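PDB 2AVT: DNA polymerase III beta subunit from Streptococcus pyogenes, which probably encircles DNA as a ring-shaped dimer and tethers the replicative polymerase to its template as a sliding processivity factor. Local coordinates for residues I28-I36 / G117-R125; S144-S154 / A177-R188. One frame throughout, in Å; residues are numbered along the deposited sequence.

Interaction 1. Residues I28-I36 / G117-R125; sequences IPILSSIKI and GKDVDQYPR
The loop that leads from strand 111-116 of the N-terminal domain toward strand 135-138 of the central domain folds back over the start of strand 33-39, with Tyr-123 and Pro-124 set against Ile-30 and Leu-31. The Tyr-123 ring reaches across because CG is anti to the backbone N (chi1 -154°). Tyr-123 CE1 meets Ile-30 O, near the ring plane, at 3.8 Å, while Pro-124 CD covers one face of the ring toward the rim. Ile-30 O is itself gripped by two donors: Ser-33 N and, in the carbonyl plane, Ser-33 OG at 2.6 Å. The Tyr-123 hydroxyl continues past Leu-31 to a hydrogen bond with Ser-48.

Branches of Ile-30 spread under the loop. Ile-30 CG1 lies 3.7 Å from Gln-122 O, CG2 faces Pro-124 CD, and Ile-30 CD1 runs past Lys-118 CD in the opposite sense at 3.9 Å. Leu-31 crosses the tyrosine at about a right angle, and its CD2 also touches Pro-124 CG at 3.9 Å. Farther along the strand the extended Lys-35 uses its methylenes: CG crosses Val-120 CG1 at 4.1 Å and CD meets Tyr-123 CD2 at 3.9 Å, while NZ forms a salt bridge with Glu-37. No hydrogen bond links the two segments, and the buried Ser-33 O has no partner in the model.

Ile-34 points the other way, toward helix 8-18. The loop thus covers the sheet face turned from the helices, the outer surface in the ring of DNA polymerase III beta subunits.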
ATOM      1  N   ILE A  28      -4.476  21.816  15.160  1.00 21.26           N
ATOM      2  CA  ILE A  28      -5.352  22.964  14.952  1.00 21.23           C
ATOM      3  C   ILE A  28      -6.438  22.306  14.093  1.00 22.99           C
ATOM      4  O   ILE A  28      -6.239  22.058  12.896  1.00 21.71           O
ATOM      5  CB  ILE A  28      -4.618  24.092  14.165  1.00 22.91           C
ATOM      6  CG1 ILE A  28      -3.393  24.563  14.966  1.00 24.33           C
ATOM      7  CG2 ILE A  28      -5.568  25.251  13.899  1.00 19.87           C
ATOM      8  CD1 ILE A  28      -2.631  25.732  14.332  1.00 26.96           C
ATOM      9  N   PRO A  29      -7.600  22.002  14.701  1.00 23.47           N
ATOM     10  CA  PRO A  29      -8.723  21.344  14.018  1.00 23.59           C
ATOM     11  C   PRO A  29      -9.175  21.872  12.659  1.00 22.04           C
ATOM     12  O   PRO A  29      -9.421  21.085  11.752  1.00 23.10           O
ATOM     13  CB  PRO A  29      -9.852  21.389  15.063  1.00 26.20           C
ATOM     14  CG  PRO A  29      -9.106  21.465  16.384  1.00 27.47           C
ATOM     15  CD  PRO A  29      -8.017  22.464  16.037  1.00 22.04           C
ATOM     16  N   ILE A  30      -9.298  23.185  12.519  1.00 22.05           N
ATOM     17  CA  ILE A  30      -9.756  23.764  11.260  1.00 21.65           C
ATOM     18  C   ILE A  30      -8.851  23.462  10.054  1.00 20.15           C
ATOM     19  O   ILE A  30      -9.287  23.577   8.911  1.00 20.78           O
ATOM     20  CB  ILE A  30      -9.951  25.295  11.400  1.00 25.34           C
ATOM     21  CG1 ILE A  30     -10.855  25.805  10.276  1.00 24.78           C
ATOM     22  CG2 ILE A  30      -8.593  26.021  11.405  1.00 21.98           C
ATOM     23  CD1 ILE A  30     -12.271  25.232  10.326  1.00 26.56           C
ATOM     24  N   LEU A  31      -7.615  23.031  10.293  1.00 16.65           N
ATOM     25  CA  LEU A  31      -6.713  22.747   9.176  1.00 18.72           C
ATOM     26  C   LEU A  31      -7.039  21.446   8.451  1.00 18.70           C
ATOM     27  O   LEU A  31      -6.418  21.132   7.437  1.00 18.30           O
ATOM     28  CB  LEU A  31      -5.247  22.741   9.639  1.00 17.30           C
ATOM     29  CG  LEU A  31      -4.731  24.085  10.169  1.00 20.37           C
ATOM     30  CD1 LEU A  31      -3.241  23.978  10.476  1.00 21.19           C
ATOM     31  CD2 LEU A  31      -4.976  25.186   9.126  1.00 21.49           C
ATOM     32  N   SER A  32      -7.985  20.675   8.984  1.00 17.67           N
ATOM     33  CA  SER A  32      -8.405  19.430   8.329  1.00 18.98           C
ATOM     34  C   SER A  32      -9.328  19.784   7.153  1.00 18.32           C
ATOM     35  O   SER A  32      -9.659  18.941   6.317  1.00 21.11           O
ATOM     36  CB  SER A  32      -9.199  18.552   9.306  1.00 17.27           C
ATOM     37  OG  SER A  32     -10.400  19.212   9.676  1.00 16.97           O
ATOM     38  N   SER A  33      -9.758  21.033   7.088  1.00 20.86           N
ATOM     39  CA  SER A  33     -10.665  21.411   6.024  1.00 24.96           C
ATOM     40  C   SER A  33     -10.011  21.995   4.780  1.00 25.86           C
ATOM     41  O   SER A  33      -8.856  22.457   4.803  1.00 21.93           O
ATOM     42  CB  SER A  33     -11.712  22.383   6.565  1.00 30.02           C
ATOM     43  OG  SER A  33     -11.103  23.574   7.010  1.00 37.94           O
ATOM     44  N   ILE A  34     -10.737  21.916   3.670  1.00 21.60           N
ATOM     45  CA  ILE A  34     -10.250  22.510   2.444  1.00 21.20           C
ATOM     46  C   ILE A  34     -11.081  23.775   2.292  1.00 21.62           C
ATOM     47  O   ILE A  34     -12.289  23.788   2.571  1.00 21.96           O
ATOM     48  CB  ILE A  34     -10.428  21.566   1.225  1.00 22.49           C
ATOM     49  CG1 ILE A  34      -9.882  22.247  -0.035  1.00 23.16           C
ATOM     50  CG2 ILE A  34     -11.876  21.180   1.066  1.00 17.55           C
ATOM     51  CD1 ILE A  34      -9.435  21.282  -1.118  1.00 24.32           C
ATOM     52  N   LYS A  35     -10.427  24.858   1.898  1.00 20.19           N
ATOM     53  CA  LYS A  35     -11.113  26.126   1.728  1.00 21.19           C
ATOM     54  C   LYS A  35     -11.405  26.311   0.251  1.00 22.11           C
ATOM     55  O   LYS A  35     -10.528  26.140  -0.590  1.00 22.51           O
ATOM     56  CB  LYS A  35     -10.234  27.263   2.260  1.00 24.12           C
ATOM     57  CG  LYS A  35     -10.796  28.649   2.079  1.00 25.68           C
ATOM     58  CD  LYS A  35      -9.782  29.680   2.565  1.00 31.82           C
ATOM     59  CE  LYS A  35     -10.164  31.086   2.133  1.00 37.70           C
ATOM     60  NZ  LYS A  35      -8.999  32.026   2.270  1.00 41.88           N
ATOM     61  N   ILE A  36     -12.651  26.641  -0.061  1.00 23.29           N
ATOM     62  CA  ILE A  36     -13.061  26.827  -1.441  1.00 24.31           C
ATOM     63  C   ILE A  36     -13.562  28.247  -1.645  1.00 26.85           C
ATOM     64  O   ILE A  36     -14.536  28.666  -1.021  1.00 25.49           O
ATOM     65  CB  ILE A  36     -14.191  25.850  -1.810  1.00 24.10           C
ATOM     66  CG1 ILE A  36     -13.726  24.410  -1.584  1.00 23.08           C
ATOM     67  CG2 ILE A  36     -14.594  26.045  -3.260  1.00 20.53           C
ATOM     68  CD1 ILE A  36     -14.785  23.374  -1.886  1.00 23.95           C
ATOM     69  N   GLY A 117     -20.920  22.730   6.044  1.00 26.15           N
ATOM     70  CA  GLY A 117     -19.583  23.300   6.036  1.00 28.80           C
ATOM     71  C   GLY A 117     -19.420  24.421   7.050  1.00 28.80           C
ATOM     72  O   GLY A 117     -20.261  24.615   7.922  1.00 26.68           O
ATOM     73  N   LYS A 118     -18.335  25.173   6.942  1.00 30.37           N
ATOM     74  CA  LYS A 118     -18.101  26.263   7.879  1.00 30.07           C
ATOM     75  C   LYS A 118     -17.734  27.541   7.160  1.00 29.98           C
ATOM     76  O   LYS A 118     -17.247  27.512   6.027  1.00 28.21           O
ATOM     77  CB  LYS A 118     -16.973  25.906   8.848  1.00 28.65           C
ATOM     78  CG  LYS A 118     -17.250  24.718   9.757  1.00 28.09           C
ATOM     79  CD  LYS A 118     -16.133  24.575  10.780  1.00 29.92           C
ATOM     80  CE  LYS A 118     -16.354  23.388  11.713  1.00 32.06           C
ATOM     81  NZ  LYS A 118     -16.184  22.097  11.004  1.00 34.20           N
ATOM     82  N   ASP A 119     -17.972  28.659   7.838  1.00 30.47           N
ATOM     83  CA  ASP A 119     -17.660  29.983   7.313  1.00 30.73           C
ATOM     84  C   ASP A 119     -16.141  30.086   7.182  1.00 29.21           C
ATOM     85  O   ASP A 119     -15.409  29.666   8.075  1.00 27.85           O
ATOM     86  CB  ASP A 119     -18.161  31.051   8.286  1.00 32.58           C
ATOM     87  CG  ASP A 119     -18.144  32.435   7.688  1.00 34.47           C
ATOM     88  OD1 ASP A 119     -17.052  32.936   7.332  1.00 35.03           O
ATOM     89  OD2 ASP A 119     -19.239  33.017   7.565  1.00 36.02           O
ATOM     90  N   VAL A 120     -15.671  30.650   6.076  1.00 29.83           N
ATOM     91  CA  VAL A 120     -14.232  30.774   5.846  1.00 29.78           C
ATOM     92  C   VAL A 120     -13.490  31.649   6.851  1.00 29.87           C
ATOM     93  O   VAL A 120     -12.278  31.527   6.977  1.00 30.52           O
ATOM     94  CB  VAL A 120     -13.921  31.310   4.428  1.00 29.72           C
ATOM     95  CG1 VAL A 120     -14.314  30.280   3.384  1.00 28.61           C
ATOM     96  CG2 VAL A 120     -14.650  32.627   4.201  1.00 30.87           C
ATOM     97  N   ASP A 121     -14.192  32.529   7.559  1.00 30.56           N
ATOM     98  CA  ASP A 121     -13.508  33.378   8.528  1.00 33.03           C
ATOM     99  C   ASP A 121     -12.882  32.553   9.645  1.00 31.81           C
ATOM    100  O   ASP A 121     -12.104  33.068  10.441  1.00 31.37           O
ATOM    101  CB  ASP A 121     -14.452  34.431   9.119  1.00 36.87           C
ATOM    102  CG  ASP A 121     -15.702  33.829   9.726  1.00 42.32           C
ATOM    103  OD1 ASP A 121     -15.590  32.826  10.463  1.00 43.96           O
ATOM    104  OD2 ASP A 121     -16.803  34.375   9.472  1.00 46.92           O
ATOM    105  N   GLN A 122     -13.203  31.266   9.696  1.00 29.18           N
ATOM    106  CA  GLN A 122     -12.622  30.403  10.720  1.00 30.95           C
ATOM    107  C   GLN A 122     -11.231  29.919  10.301  1.00 29.53           C
ATOM    108  O   GLN A 122     -10.468  29.406  11.120  1.00 30.28           O
ATOM    109  CB  GLN A 122     -13.536  29.199  10.988  1.00 31.25           C
ATOM    110  CG  GLN A 122     -14.900  29.588  11.546  1.00 34.61           C
ATOM    111  CD  GLN A 122     -15.729  28.397  11.992  1.00 36.58           C
ATOM    112  OE1 GLN A 122     -15.210  27.450  12.584  1.00 37.57           O
ATOM    113  NE2 GLN A 122     -17.032  28.450  11.734  1.00 38.09           N
ATOM    114  N   TYR A 123     -10.902  30.103   9.025  1.00 28.65           N
ATOM    115  CA  TYR A 123      -9.615  29.665   8.483  1.00 29.50           C
ATOM    116  C   TYR A 123      -8.520  30.729   8.654  1.00 30.48           C
ATOM    117  O   TYR A 123      -8.770  31.910   8.479  1.00 27.59           O
ATOM    118  CB  TYR A 123      -9.769  29.345   6.993  1.00 25.54           C
ATOM    119  CG  TYR A 123      -8.764  28.350   6.483  1.00 25.10           C
ATOM    120  CD1 TYR A 123      -8.890  26.992   6.776  1.00 20.45           C
ATOM    121  CD2 TYR A 123      -7.662  28.767   5.750  1.00 25.67           C
ATOM    122  CE1 TYR A 123      -7.944  26.076   6.351  1.00 21.23           C
ATOM    123  CE2 TYR A 123      -6.713  27.869   5.326  1.00 23.49           C
ATOM    124  CZ  TYR A 123      -6.855  26.524   5.630  1.00 23.97           C
ATOM    125  OH  TYR A 123      -5.887  25.644   5.228  1.00 18.44           O
ATOM    126  N   PRO A 124      -7.289  30.312   8.979  1.00 33.63           N
ATOM    127  CA  PRO A 124      -6.199  31.283   9.152  1.00 36.82           C
ATOM    128  C   PRO A 124      -5.826  31.943   7.833  1.00 40.18           C
ATOM    129  O   PRO A 124      -5.870  31.312   6.777  1.00 38.59           O
ATOM    130  CB  PRO A 124      -5.064  30.430   9.705  1.00 36.37           C
ATOM    131  CG  PRO A 124      -5.313  29.093   9.043  1.00 36.85           C
ATOM    132  CD  PRO A 124      -6.810  28.936   9.201  1.00 33.34           C
ATOM    133  N   ARG A 125      -5.455  33.218   7.894  1.00 43.32           N
ATOM    134  CA  ARG A 125      -5.079  33.944   6.691  1.00 47.82           C
ATOM    135  C   ARG A 125      -3.676  33.577   6.254  1.00 48.44           C
ATOM    136  O   ARG A 125      -2.856  33.151   7.062  1.00 47.82           O
ATOM    137  CB  ARG A 125      -5.184  35.444   6.937  1.00 51.38           C
ATOM    138  CG  ARG A 125      -6.612  35.893   7.156  1.00 56.46           C
ATOM    139  CD  ARG A 125      -6.672  37.324   7.619  1.00 61.75           C
ATOM    140  NE  ARG A 125      -8.043  37.819   7.654  1.00 64.87           N
ATOM    141  CZ  ARG A 125      -8.383  39.016   8.116  1.00 67.00           C
ATOM    142  NH1 ARG A 125      -7.444  39.829   8.583  1.00 67.85           N
ATOM    143  NH2 ARG A 125      -9.653  39.405   8.104  1.00 67.60           N
TER

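Interaction 2. Residues S144-S154 / A177-R188; sequences SIIAETAFAAS and AVATDSHRMSQR
Glu-148 and Arg-188 meet obliquely at one end of this helix-on-hairpin contact, their carboxylate and guanidinium planes 71° apart. Arg-188 NH1 forms a salt bridge with Glu-148 OE1 at 2.9 Å, but the hydrogen bond is bent and weak. Ile-145 crosses the arginine chain at about a right angle and sends its CG2 branch to Ala-177 CB, 3.6 Å away. Glu-366 lies near Glu-148 OE2 and in a long, weak ion pair with Arg-188; the two neighbouring acids would probably raise each other's pKa, an effect the arginine should partly offset.

Glu-148 is also held through its backbone: Ser-186 OG donates to Glu-148 O at 2.6 Å, approaching tilted from the carbonyl plane. The Thr-149 hydroxyl sits between the backbone N and the carbonyl carbon (chi1 63°) and turns back to Ile-145 O, which leaves CG2 facing Ala-177 O and Ser-186 O. Packing is tight where Ala-179 CB comes within 3.1 Å of Thr-149 O. Beside it Ala-152 CB fits over the hairpin, 3.5 Å from Ala-179 O and also against Ser-186 CB.

At the far end Arg-184 crosses Phe-151 obliquely, the planes 72° apart. Arg-184 NH2 lies at the ring edge, in its plane, and makes a weak bond to Phe-151 O at 3.0 Å, while Ala-152 CA sits over one guanidinium face. Salt bridges from Arg-184 NH1 to Asp-181 OD2, at 2.8 Å, and from NH2 to Glu-336 of helix 331-339 fix the group.

Helix 139-149 packed on strands 174-180 and 184-191 is the helix-on-sheet layer of the central domain of bacterial beta subunits; in relatives this Thr-Asp-X-His-Arg turn borders the groove that receives polymerase peptides, consistent with its position beside the C-terminal domain here.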
ATOM      1  N   SER A 144      15.030  18.157  -9.792  1.00 32.90           N
ATOM      2  CA  SER A 144      16.272  17.396  -9.826  1.00 32.36           C
ATOM      3  C   SER A 144      17.095  17.670  -8.579  1.00 31.64           C
ATOM      4  O   SER A 144      17.672  16.754  -7.997  1.00 32.86           O
ATOM      5  CB  SER A 144      17.092  17.765 -11.059  1.00 34.07           C
ATOM      6  OG  SER A 144      18.330  17.085 -11.038  1.00 37.24           O
ATOM      7  N   ILE A 145      17.149  18.939  -8.185  1.00 31.17           N
ATOM      8  CA  ILE A 145      17.883  19.374  -6.995  1.00 32.95           C
ATOM      9  C   ILE A 145      17.280  18.727  -5.743  1.00 34.47           C
ATOM     10  O   ILE A 145      17.998  18.261  -4.854  1.00 34.02           O
ATOM     11  CB  ILE A 145      17.812  20.917  -6.842  1.00 31.90           C
ATOM     12  CG1 ILE A 145      18.596  21.593  -7.975  1.00 33.37           C
ATOM     13  CG2 ILE A 145      18.333  21.332  -5.481  1.00 32.99           C
ATOM     14  CD1 ILE A 145      18.387  23.107  -8.069  1.00 27.89           C
ATOM     15  N   ILE A 146      15.951  18.702  -5.688  1.00 34.84           N
ATOM     16  CA  ILE A 146      15.232  18.118  -4.565  1.00 32.78           C
ATOM     17  C   ILE A 146      15.495  16.625  -4.394  1.00 33.97           C
ATOM     18  O   ILE A 146      15.849  16.175  -3.303  1.00 32.61           O
ATOM     19  CB  ILE A 146      13.716  18.341  -4.721  1.00 33.05           C
ATOM     20  CG1 ILE A 146      13.424  19.839  -4.656  1.00 29.73           C
ATOM     21  CG2 ILE A 146      12.953  17.557  -3.641  1.00 32.05           C
ATOM     22  CD1 ILE A 146      12.011  20.221  -4.966  1.00 32.43           C
ATOM     23  N   ALA A 147      15.323  15.859  -5.469  1.00 32.44           N
ATOM     24  CA  ALA A 147      15.544  14.421  -5.410  1.00 32.03           C
ATOM     25  C   ALA A 147      16.997  14.084  -5.064  1.00 34.74           C
ATOM     26  O   ALA A 147      17.292  12.965  -4.639  1.00 34.05           O
ATOM     27  CB  ALA A 147      15.168  13.781  -6.737  1.00 29.90           C
ATOM     28  N   GLU A 148      17.898  15.048  -5.248  1.00 34.46           N
ATOM     29  CA  GLU A 148      19.316  14.826  -4.962  1.00 35.97           C
ATOM     30  C   GLU A 148      19.755  15.237  -3.559  1.00 35.75           C
ATOM     31  O   GLU A 148      20.770  14.748  -3.068  1.00 36.84           O
ATOM     32  CB  GLU A 148      20.201  15.566  -5.987  1.00 35.34           C
ATOM     33  CG  GLU A 148      19.997  15.134  -7.433  1.00 34.90           C
ATOM     34  CD  GLU A 148      20.928  15.839  -8.419  1.00 36.65           C
ATOM     35  OE1 GLU A 148      21.212  17.041  -8.243  1.00 34.44           O
ATOM     36  OE2 GLU A 148      21.359  15.182  -9.388  1.00 37.85           O
ATOM     37  N   THR A 149      19.001  16.116  -2.904  1.00 36.29           N
ATOM     38  CA  THR A 149      19.402  16.582  -1.580  1.00 38.44           C
ATOM     39  C   THR A 149      18.432  16.345  -0.416  1.00 40.53           C
ATOM     40  O   THR A 149      18.864  16.206   0.729  1.00 41.29           O
ATOM     41  CB  THR A 149      19.711  18.083  -1.614  1.00 37.58           C
ATOM     42  OG1 THR A 149      18.522  18.792  -1.969  1.00 38.12           O
ATOM     43  CG2 THR A 149      20.795  18.391  -2.649  1.00 38.21           C
ATOM     44  N   ALA A 150      17.137  16.298  -0.699  1.00 41.05           N
ATOM     45  CA  ALA A 150      16.129  16.112   0.347  1.00 42.31           C
ATOM     46  C   ALA A 150      16.387  14.958   1.318  1.00 42.41           C
ATOM     47  O   ALA A 150      16.358  15.146   2.532  1.00 42.29           O
ATOM     48  CB  ALA A 150      14.750  15.956  -0.285  1.00 41.85           C
ATOM     49  N   PHE A 151      16.648  13.775   0.778  1.00 43.33           N
ATOM     50  CA  PHE A 151      16.890  12.577   1.586  1.00 45.42           C
ATOM     51  C   PHE A 151      18.051  12.658   2.582  1.00 47.36           C
ATOM     52  O   PHE A 151      18.064  11.933   3.579  1.00 48.44           O
ATOM     53  CB  PHE A 151      17.117  11.378   0.659  1.00 44.18           C
ATOM     54  CG  PHE A 151      18.430  11.420  -0.075  1.00 47.23           C
ATOM     55  CD1 PHE A 151      19.579  10.880   0.494  1.00 46.07           C
ATOM     56  CD2 PHE A 151      18.525  12.023  -1.322  1.00 47.18           C
ATOM     57  CE1 PHE A 151      20.795  10.939  -0.163  1.00 47.01           C
ATOM     58  CE2 PHE A 151      19.744  12.086  -1.987  1.00 48.03           C
ATOM     59  CZ  PHE A 151      20.877  11.544  -1.406  1.00 46.77           C
ATOM     60  N   ALA A 152      19.024  13.526   2.320  1.00 47.95           N
ATOM     61  CA  ALA A 152      20.186  13.644   3.200  1.00 47.80           C
ATOM     62  C   ALA A 152      19.945  14.440   4.482  1.00 48.93           C
ATOM     63  O   ALA A 152      20.720  14.334   5.435  1.00 50.83           O
ATOM     64  CB  ALA A 152      21.358  14.241   2.428  1.00 46.70           C
ATOM     65  N   ALA A 153      18.883  15.237   4.511  1.00 48.65           N
ATOM     66  CA  ALA A 153      18.579  16.033   5.694  1.00 49.44           C
ATOM     67  C   ALA A 153      18.269  15.140   6.891  1.00 50.97           C
ATOM     68  O   ALA A 153      17.930  13.965   6.738  1.00 50.21           O
ATOM     69  CB  ALA A 153      17.403  16.961   5.418  1.00 48.16           C
ATOM     70  N   SER A 154      18.391  15.710   8.085  1.00 53.01           N
ATOM     71  CA  SER A 154      18.128  14.974   9.317  1.00 55.63           C
ATOM     72  C   SER A 154      16.643  14.969   9.680  1.00 56.90           C
ATOM     73  O   SER A 154      15.921  15.933   9.424  1.00 57.01           O
ATOM     74  CB  SER A 154      18.931  15.580  10.473  1.00 55.21           C
ATOM     75  OG  SER A 154      18.725  14.853  11.670  1.00 55.76           O
ATOM     76  N   ALA A 177      22.767  24.142  -3.040  1.00 35.70           N
ATOM     77  CA  ALA A 177      21.725  23.425  -2.320  1.00 34.90           C
ATOM     78  C   ALA A 177      22.447  22.300  -1.599  1.00 34.33           C
ATOM     79  O   ALA A 177      23.060  21.448  -2.243  1.00 33.09           O
ATOM     80  CB  ALA A 177      20.691  22.850  -3.288  1.00 34.28           C
ATOM     81  N   VAL A 178      22.396  22.309  -0.268  1.00 32.68           N
ATOM     82  CA  VAL A 178      23.054  21.266   0.515  1.00 34.99           C
ATOM     83  C   VAL A 178      22.197  20.776   1.680  1.00 34.00           C
ATOM     84  O   VAL A 178      21.428  21.535   2.270  1.00 34.44           O
ATOM     85  CB  VAL A 178      24.405  21.755   1.091  1.00 33.95           C
ATOM     86  CG1 VAL A 178      24.164  22.822   2.137  1.00 35.24           C
ATOM     87  CG2 VAL A 178      25.161  20.584   1.693  1.00 34.32           C
ATOM     88  N   ALA A 179      22.339  19.494   2.000  1.00 35.57           N
ATOM     89  CA  ALA A 179      21.605  18.880   3.104  1.00 37.48           C
ATOM     90  C   ALA A 179      22.505  17.816   3.715  1.00 39.62           C
ATOM     91  O   ALA A 179      23.260  17.155   3.006  1.00 37.96           O
ATOM     92  CB  ALA A 179      20.308  18.245   2.608  1.00 35.62           C
ATOM     93  N   THR A 180      22.415  17.657   5.031  1.00 41.57           N
ATOM     94  CA  THR A 180      23.226  16.687   5.742  1.00 43.97           C
ATOM     95  C   THR A 180      22.593  16.254   7.061  1.00 46.20           C
ATOM     96  O   THR A 180      21.768  16.961   7.645  1.00 45.39           O
ATOM     97  CB  THR A 180      24.635  17.253   6.045  1.00 42.53           C
ATOM     98  OG1 THR A 180      25.431  16.245   6.672  1.00 43.05           O
ATOM     99  CG2 THR A 180      24.552  18.450   6.971  1.00 41.14           C
ATOM    100  N   ASP A 181      22.991  15.070   7.509  1.00 49.89           N
ATOM    101  CA  ASP A 181      22.517  14.487   8.758  1.00 54.17           C
ATOM    102  C   ASP A 181      23.748  14.261   9.641  1.00 55.92           C
ATOM    103  O   ASP A 181      23.735  13.403  10.516  1.00 57.39           O
ATOM    104  CB  ASP A 181      21.827  13.150   8.484  1.00 54.85           C
ATOM    105  CG  ASP A 181      22.785  12.100   7.970  1.00 57.43           C
ATOM    106  OD1 ASP A 181      23.821  12.486   7.392  1.00 59.78           O
ATOM    107  OD2 ASP A 181      22.507  10.887   8.138  1.00 59.93           O
ATOM    108  N   SER A 182      24.810  15.033   9.392  1.00 56.80           N
ATOM    109  CA  SER A 182      26.069  14.939  10.135  1.00 57.15           C
ATOM    110  C   SER A 182      26.539  13.495  10.198  1.00 56.75           C
ATOM    111  O   SER A 182      27.146  13.045  11.171  1.00 58.94           O
ATOM    112  CB  SER A 182      25.913  15.488  11.548  1.00 57.98           C
ATOM    113  OG  SER A 182      25.023  14.695  12.315  1.00 57.43           O
ATOM    114  N   HIS A 183      26.224  12.772   9.135  1.00 55.95           N
ATOM    115  CA  HIS A 183      26.611  11.381   8.966  1.00 54.25           C
ATOM    116  C   HIS A 183      26.962  11.265   7.484  1.00 54.00           C
ATOM    117  O   HIS A 183      27.953  10.640   7.103  1.00 52.53           O
ATOM    118  CB  HIS A 183      25.445  10.451   9.304  1.00 56.45           C
ATOM    119  CG  HIS A 183      25.150  10.354  10.772  1.00 58.74           C
ATOM    120  ND1 HIS A 183      26.053   9.837  11.675  1.00 58.90           N
ATOM    121  CD2 HIS A 183      24.061  10.714  11.490  1.00 59.41           C
ATOM    122  CE1 HIS A 183      25.533   9.887  12.889  1.00 59.40           C
ATOM    123  NE2 HIS A 183      24.328  10.415  12.808  1.00 59.72           N
ATOM    124  N   ARG A 184      26.124  11.904   6.671  1.00 52.57           N
ATOM    125  CA  ARG A 184      26.247  11.940   5.224  1.00 51.38           C
ATOM    126  C   ARG A 184      25.742  13.304   4.755  1.00 48.91           C
ATOM    127  O   ARG A 184      24.991  13.971   5.456  1.00 48.79           O
ATOM    128  CB  ARG A 184      25.448  10.788   4.601  1.00 53.38           C
ATOM    129  CG  ARG A 184      23.955  10.832   4.824  1.00 56.43           C
ATOM    130  CD  ARG A 184      23.478   9.392   4.746  1.00 59.64           C
ATOM    131  NE  ARG A 184      22.112   9.213   4.260  1.00 59.90           N
ATOM    132  CZ  ARG A 184      21.065   9.903   4.687  1.00 60.41           C
ATOM    133  NH1 ARG A 184      21.214  10.840   5.610  1.00 59.65           N
ATOM    134  NH2 ARG A 184      19.862   9.630   4.202  1.00 61.94           N
ATOM    135  N   MET A 185      26.149  13.694   3.556  1.00 45.88           N
ATOM    136  CA  MET A 185      25.813  14.998   3.010  1.00 43.68           C
ATOM    137  C   MET A 185      25.679  14.945   1.500  1.00 40.91           C
ATOM    138  O   MET A 185      26.315  14.121   0.854  1.00 36.91           O
ATOM    139  CB  MET A 185      26.922  15.975   3.406  1.00 45.11           C
ATOM    140  CG  MET A 185      26.849  17.333   2.749  1.00 47.78           C
ATOM    141  SD  MET A 185      28.300  18.317   3.213  1.00 51.11           S
ATOM    142  CE  MET A 185      29.468  17.685   2.075  1.00 50.80           C
ATOM    143  N   SER A 186      24.859  15.839   0.959  1.00 39.96           N
ATOM    144  CA  SER A 186      24.626  15.928  -0.474  1.00 40.14           C
ATOM    145  C   SER A 186      24.613  17.399  -0.870  1.00 39.05           C
ATOM    146  O   SER A 186      23.937  18.220  -0.228  1.00 40.48           O
ATOM    147  CB  SER A 186      23.287  15.291  -0.832  1.00 41.34           C
ATOM    148  OG  SER A 186      23.149  15.211  -2.235  1.00 44.67           O
ATOM    149  N   GLN A 187      25.361  17.728  -1.923  1.00 36.91           N
ATOM    150  CA  GLN A 187      25.467  19.108  -2.405  1.00 35.20           C
ATOM    151  C   GLN A 187      25.348  19.280  -3.925  1.00 34.38           C
ATOM    152  O   GLN A 187      25.922  18.520  -4.707  1.00 31.33           O
ATOM    153  CB  GLN A 187      26.796  19.708  -1.958  1.00 34.84           C
ATOM    154  CG  GLN A 187      27.054  21.111  -2.481  1.00 35.85           C
ATOM    155  CD  GLN A 187      28.519  21.497  -2.383  1.00 35.38           C
ATOM    156  OE1 GLN A 187      29.362  21.010  -3.149  1.00 35.03           O
ATOM    157  NE2 GLN A 187      28.832  22.355  -1.433  1.00 33.36           N
ATOM    158  N   ARG A 188      24.613  20.313  -4.325  1.00 34.78           N
ATOM    159  CA  ARG A 188      24.416  20.620  -5.734  1.00 35.07           C
ATOM    160  C   ARG A 188      24.775  22.085  -5.972  1.00 34.83           C
ATOM    161  O   ARG A 188      24.225  22.979  -5.331  1.00 34.41           O
ATOM    162  CB  ARG A 188      22.957  20.370  -6.139  1.00 35.40           C
ATOM    163  CG  ARG A 188      22.646  20.612  -7.621  1.00 37.40           C
ATOM    164  CD  ARG A 188      23.343  19.594  -8.533  1.00 40.18           C
ATOM    165  NE  ARG A 188      23.155  19.899  -9.954  1.00 40.89           N
ATOM    166  CZ  ARG A 188      22.008  19.755 -10.613  1.00 41.50           C
ATOM    167  NH1 ARG A 188      20.928  19.300  -9.991  1.00 39.94           N
ATOM    168  NH2 ARG A 188      21.935  20.083 -11.896  1.00 41.45           N
TER

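Overall arrangement
Interactions 1 and 2 follow one another along the chain and belong to different domains, the N-terminal and the central one, with centres about 34 Å apart and nearest atoms about 21 Å apart. They do not touch. Segment 117-125 leads into the connection to the central domain, whose helix 139-149 supplies interaction 2. The centre of interaction 1 lies about 26 Å from the centre of the chain, toward one end of the elongated molecule, and the contact is partly exposed; that of interaction 2 lies about 11 Å from it, buried next to the C-terminal domain. Of the two, interaction 2 is the one beside the probable partner-binding groove, whereas interaction 1 covers the outer surface of its domain.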